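Local structure of formate dehydrogenase subunit beta (Desulfovibrio gigas, 1H0H) at residues B[3-8]-B[170-175]; B[174-179]-B[198-203]. The protein serves as the electron-transfer subunit of formate dehydrogenase, carrying three [4Fe-4S] clusters for the reversible two-electron oxidation of formate to carbon dioxide. All coordinates share one frame; numbering follows the deposited sequence. Where two conformers were deposited one is given.

Contact 1 of 2, residues B[3-8]-B[170-175]; sequences GFFVDT and EAMASA
The backbone O of Phe5 in strand 2-7 accepts a hydrogen bond from Asn162 ND2, while the side chain of Phe5 turns to the helix and meets Met172 and Ala173. No hydrogen bond passes between 3-8 and 170-175; the joint is made by one aromatic ring. With CG anti to the backbone N (chi1 168°), the ring turns one face to the helix. Ala173 CA stands over that face, 3.7 Å from the Phe5 ring centroid and only 15° off the normal, a CH-pi contact in which the helix backbone itself is the donor. The methyl of Ala173 sits toward the rim, its CB 3.5 Å from Phe5 CD1, and the CA atoms of Phe5 and Ala173 are 5.9 Å apart. Over the centre of the opposite face lies Asp7 N of the same strand, 4.2 Å above the ring plane. Met172 approaches at the edge in a Met-aromatic contact: its SD and CG are each 3.7 Å from Phe5 CD2, and its extended first two torsions (chi1 -169°) carry the sulfur out to the ring edge. In the fold, helix 166-180 rests on the sheet, where strand 2-7 runs between strands 161-163 and 197-201; Phe5 also packs against Leu200, Met169 and Arg176.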
loop_
_atom_site.group_PDB
_atom_site.type_symbol
_atom_site.label_atom_id
_atom_site.label_comp_id
_atom_site.label_asym_id
_atom_site.label_seq_id
_atom_site.Cartn_x
_atom_site.Cartn_y
_atom_site.Cartn_z
ATOM N N GLY B 3 14.501 -18.039 28.994
ATOM C CA GLY B 3 13.114 -18.383 28.813
ATOM C C GLY B 3 12.469 -17.499 27.769
ATOM O O GLY B 3 13.090 -16.565 27.258
ATOM N N PHE B 4 11.214 -17.806 27.481
ATOM C CA PHE B 4 10.404 -17.079 26.526
ATOM C C PHE B 4 9.051 -16.897 27.171
ATOM O O PHE B 4 8.579 -17.752 27.944
ATOM C CB PHE B 4 10.122 -17.931 25.266
ATOM C CG PHE B 4 11.316 -18.230 24.373
ATOM C CD1 PHE B 4 12.295 -19.127 24.763
ATOM C CD2 PHE B 4 11.397 -17.674 23.080
ATOM C CE1 PHE B 4 13.379 -19.435 23.891
ATOM C CE2 PHE B 4 12.460 -17.975 22.220
ATOM C CZ PHE B 4 13.464 -18.864 22.636
ATOM N N PHE B 5 8.400 -15.795 26.845
ATOM C CA PHE B 5 7.004 -15.644 27.170
ATOM C C PHE B 5 6.304 -15.398 25.828
ATOM O O PHE B 5 6.621 -14.442 25.136
ATOM C CB PHE B 5 6.729 -14.486 28.123
ATOM C CG PHE B 5 5.261 -14.143 28.235
ATOM C CD1 PHE B 5 4.316 -15.141 28.435
ATOM C CD2 PHE B 5 4.824 -12.837 28.096
ATOM C CE1 PHE B 5 2.945 -14.836 28.537
ATOM C CE2 PHE B 5 3.463 -12.525 28.182
ATOM C CZ PHE B 5 2.525 -13.541 28.410
ATOM N N VAL B 6 5.382 -16.279 25.459
ATOM C CA VAL B 6 4.630 -16.101 24.221
ATOM C C VAL B 6 3.192 -15.702 24.550
ATOM O O VAL B 6 2.415 -16.494 25.087
ATOM C CB VAL B 6 4.639 -17.389 23.384
ATOM C CG1 VAL B 6 4.010 -17.141 22.020
ATOM C CG2 VAL B 6 6.073 -17.959 23.250
ATOM N N ASP B 7 2.837 -14.459 24.255
ATOM C CA ASP B 7 1.504 -13.980 24.557
ATOM C C ASP B 7 0.658 -14.137 23.305
ATOM O O ASP B 7 0.693 -13.262 22.443
ATOM C CB ASP B 7 1.578 -12.515 24.994
ATOM C CG ASP B 7 0.247 -11.950 25.392
ATOM O OD1 ASP B 7 -0.781 -12.640 25.242
ATOM O OD2 ASP B 7 0.133 -10.800 25.862
ATOM N N THR B 8 -0.077 -15.251 23.184
ATOM C CA THR B 8 -0.903 -15.483 21.988
ATOM C C THR B 8 -1.975 -14.421 21.799
ATOM O O THR B 8 -2.469 -14.217 20.679
ATOM C CB THR B 8 -1.568 -16.882 21.989
ATOM O OG1 THR B 8 -2.526 -16.958 23.054
ATOM C CG2 THR B 8 -0.550 -17.990 22.278
ATOM N N GLU B 170 9.077 -15.642 33.457
ATOM C CA GLU B 170 8.077 -16.194 34.371
ATOM C C GLU B 170 7.235 -15.077 34.993
ATOM O O GLU B 170 6.000 -15.167 35.045
ATOM C CB GLU B 170 8.757 -17.025 35.455
ATOM C CG GLU B 170 9.315 -18.340 34.926
ATOM C CD GLU B 170 10.177 -19.066 35.944
ATOM O OE1 GLU B 170 10.710 -18.407 36.856
ATOM O OE2 GLU B 170 10.323 -20.301 35.813
ATOM N N ALA B 171 7.904 -14.011 35.426
ATOM C CA ALA B 171 7.233 -12.869 36.039
ATOM C C ALA B 171 6.351 -12.133 35.024
ATOM O O ALA B 171 5.223 -11.708 35.336
ATOM C CB ALA B 171 8.251 -11.913 36.647
ATOM N N MET B 172 6.881 -11.964 33.815
ATOM C CA MET B 172 6.134 -11.322 32.748
ATOM C C MET B 172 4.858 -12.106 32.449
ATOM O O MET B 172 3.766 -11.539 32.361
ATOM C CB MET B 172 7.000 -11.238 31.487
ATOM C CG MET B 172 6.412 -10.348 30.404
ATOM S SD MET B 172 7.415 -10.363 28.898
ATOM C CE MET B 172 8.649 -9.255 29.307
ATOM N N ALA B 173 4.997 -13.418 32.292
ATOM C CA ALA B 173 3.853 -14.271 31.996
ATOM C C ALA B 173 2.756 -14.129 33.061
ATOM O O ALA B 173 1.579 -13.967 32.738
ATOM C CB ALA B 173 4.307 -15.723 31.891
ATOM N N SER B 174 3.153 -14.208 34.327
ATOM C CA SER B 174 2.211 -14.084 35.440
ATOM C C SER B 174 1.491 -12.751 35.487
ATOM O O SER B 174 0.294 -12.689 35.735
ATOM C CB SER B 174 2.936 -14.274 36.765
ATOM O OG SER B 174 3.052 -15.656 37.044
ATOM N N ALA B 175 2.242 -11.683 35.301
ATOM C CA ALA B 175 1.661 -10.359 35.274
ATOM C C ALA B 175 0.668 -10.217 34.114
ATOM O O ALA B 175 -0.402 -9.625 34.274
ATOM C CB ALA B 175 2.769 -9.294 35.173
#

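Contact 2 of 2, residues B[174-179]-B[198-203]; sequences SARLAE and IFLTAH
A beta-alpha-beta crossover brings these segments together: helix 166-180 links the parallel outer strands 161-163 and 188-189 of a four-stranded mixed sheet, and on its way it passes over the inner strand 197-201. The contact is made by Leu200, which points from that strand toward the helix and divides its two methyls between consecutive helical residues. CD2 of Leu200 presses against the aliphatic stem of Arg176, 3.3 Å from CG, a tight fit for two carbons, and the two side chains cross at about a right angle. On the other branch, Leu200 CD1 meets Leu177 CD1 at 3.7 Å, with Leu177 CB a little farther off. Leu177 CA and Leu200 CA are 6.9 Å apart, and no hydrogen bond joins the two segments.

The stem of Arg176 bends at chi2 (62°), which carries the guanidinium beyond the leucine to polar partners. NE forms a salt bridge with Asp7 OD2 and NH2 a hydrogen bond with Thr9 OG1, tying the helix to strand 2-7 and the turn after it. These two bonds should limit rotation of the group and keep its stem beside Leu200. A third bond rests on one of two conformers of Glu179: in the one described, Arg176 NH1 forms a salt bridge with Glu179 OE1 at 2.7 Å, with an N-H...O angle of 161°. In this arrangement Glu179 OE1 lies just 1° out of the guanidinium plane, whereas Arg176 NH1 stands well above the plane of the carboxylate.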
loop_
_atom_site.group_PDB
_atom_site.type_symbol
_atom_site.label_atom_id
_atom_site.label_comp_id
_atom_site.label_asym_id
_atom_site.label_seq_id
_atom_site.Cartn_x
_atom_site.Cartn_y
_atom_site.Cartn_z
ATOM N N SER B 174 3.153 -14.208 34.327
ATOM C CA SER B 174 2.211 -14.084 35.440
ATOM C C SER B 174 1.491 -12.751 35.487
ATOM O O SER B 174 0.294 -12.689 35.735
ATOM C CB SER B 174 2.936 -14.274 36.765
ATOM O OG SER B 174 3.052 -15.656 37.044
ATOM N N ALA B 175 2.242 -11.683 35.301
ATOM C CA ALA B 175 1.661 -10.359 35.274
ATOM C C ALA B 175 0.668 -10.217 34.114
ATOM O O ALA B 175 -0.402 -9.625 34.274
ATOM C CB ALA B 175 2.769 -9.294 35.173
ATOM N N ARG B 176 1.005 -10.771 32.955
ATOM C CA ARG B 176 0.132 -10.603 31.798
ATOM C C ARG B 176 -1.148 -11.400 31.988
ATOM O O ARG B 176 -2.237 -10.927 31.641
ATOM C CB ARG B 176 0.813 -11.023 30.504
ATOM C CG ARG B 176 -0.136 -10.953 29.295
ATOM C CD ARG B 176 -0.666 -9.562 28.993
ATOM N NE ARG B 176 -1.426 -9.594 27.740
ATOM C CZ ARG B 176 -2.308 -8.681 27.357
ATOM N NH1 ARG B 176 -2.576 -7.618 28.124
ATOM N NH2 ARG B 176 -2.935 -8.833 26.190
ATOM N N LEU B 177 -1.012 -12.604 32.548
ATOM C CA LEU B 177 -2.179 -13.408 32.882
ATOM C C LEU B 177 -3.090 -12.646 33.843
ATOM O O LEU B 177 -4.309 -12.672 33.701
ATOM C CB LEU B 177 -1.784 -14.728 33.546
ATOM C CG LEU B 177 -2.996 -15.517 34.047
ATOM C CD1 LEU B 177 -3.948 -15.802 32.889
ATOM C CD2 LEU B 177 -2.584 -16.809 34.731
ATOM N N ALA B 178 -2.501 -11.993 34.843
ATOM C CA ALA B 178 -3.297 -11.256 35.809
ATOM C C ALA B 178 -4.106 -10.148 35.146
ATOM O O ALA B 178 -5.240 -9.876 35.546
ATOM C CB ALA B 178 -2.408 -10.679 36.926
ATOM N N GLU B 179 -3.513 -9.518 34.141
ATOM C CA GLU B 179 -4.118 -8.393 33.426
ATOM C C GLU B 179 -5.351 -8.762 32.596
ATOM O O GLU B 179 -6.176 -7.898 32.285
ATOM C CB GLU B 179 -3.066 -7.764 32.514
ATOM C CG GLU B 179 -3.501 -6.495 31.815
ATOM C CD GLU B 179 -2.470 -6.025 30.811
ATOM O OE1 GLU B 179 -1.573 -6.829 30.459
ATOM O OE2 GLU B 179 -2.555 -4.856 30.375
ATOM N N ILE B 198 6.999 -20.271 27.726
ATOM C CA ILE B 198 5.710 -20.187 28.399
ATOM C C ILE B 198 4.616 -19.486 27.565
ATOM O O ILE B 198 4.710 -18.278 27.327
ATOM C CB ILE B 198 5.836 -19.468 29.760
ATOM C CG1 ILE B 198 6.913 -20.111 30.646
ATOM C CG2 ILE B 198 4.452 -19.466 30.476
ATOM C CD1 ILE B 198 7.279 -19.276 31.906
ATOM N N PHE B 199 3.603 -20.233 27.114
ATOM C CA PHE B 199 2.484 -19.638 26.366
ATOM C C PHE B 199 1.320 -19.208 27.264
ATOM O O PHE B 199 0.920 -19.947 28.184
ATOM C CB PHE B 199 1.891 -20.594 25.347
ATOM C CG PHE B 199 2.823 -20.999 24.256
ATOM C CD1 PHE B 199 3.719 -22.029 24.458
ATOM C CD2 PHE B 199 2.753 -20.393 22.996
ATOM C CE1 PHE B 199 4.534 -22.438 23.448
ATOM C CE2 PHE B 199 3.581 -20.793 21.974
ATOM C CZ PHE B 199 4.488 -21.810 22.207
ATOM N N LEU B 200 0.802 -18.011 26.995
ATOM C CA LEU B 200 -0.416 -17.529 27.612
ATOM C C LEU B 200 -1.514 -17.725 26.593
ATOM O O LEU B 200 -1.339 -17.368 25.420
ATOM C CB LEU B 200 -0.325 -16.037 27.960
ATOM C CG LEU B 200 -1.643 -15.371 28.388
ATOM C CD1 LEU B 200 -2.192 -16.009 29.671
ATOM C CD2 LEU B 200 -1.495 -13.884 28.607
ATOM N N THR B 201 -2.615 -18.337 27.015
ATOM C CA THR B 201 -3.795 -18.476 26.168
ATOM C C THR B 201 -4.945 -17.810 26.865
ATOM O O THR B 201 -4.951 -17.709 28.095
ATOM C CB THR B 201 -4.129 -19.945 25.849
ATOM O OG1 THR B 201 -4.160 -20.742 27.051
ATOM C CG2 THR B 201 -3.057 -20.549 24.972
ATOM N N ALA B 202 -5.920 -17.343 26.087
ATOM C CA ALA B 202 -7.060 -16.648 26.652
ATOM C C ALA B 202 -8.235 -17.593 26.915
ATOM O O ALA B 202 -9.207 -17.207 27.524
ATOM C CB ALA B 202 -7.487 -15.496 25.738
ATOM N N HIS B 203 -8.124 -18.823 26.432
ATOM C CA HIS B 203 -9.173 -19.817 26.582
ATOM C C HIS B 203 -8.518 -21.174 26.736
ATOM O O HIS B 203 -7.300 -21.285 26.684
ATOM C CB HIS B 203 -10.070 -19.840 25.331
ATOM C CG HIS B 203 -10.457 -18.483 24.851
ATOM N ND1 HIS B 203 -11.618 -17.860 25.241
ATOM C CD2 HIS B 203 -9.813 -17.612 24.039
ATOM C CE1 HIS B 203 -11.684 -16.667 24.679
ATOM N NE2 HIS B 203 -10.602 -16.495 23.942
#

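Overall arrangement
Both contacts seat helix 166-180 on the same sheet, contact 1 on strand 2-7 and contact 2 on its parallel neighbour 197-201, with centres about 7 Å apart. Contact 1 is the buried one, built from an aromatic ring, a sulfur and helix backbone; contact 2 is only partly buried, and its leucine packing borders a charged group that pairs with Asp7 of segment 3-8. They join directly: Phe5 CE1 packs 3.5 Å from Leu200 CB, and Thr8 OG1 is hydrogen-bonded to Leu200 O. Neither supplies a cluster cysteine, although Phe4, on the other face of strand 2-7 from Phe5, lines a [4Fe-4S] pocket.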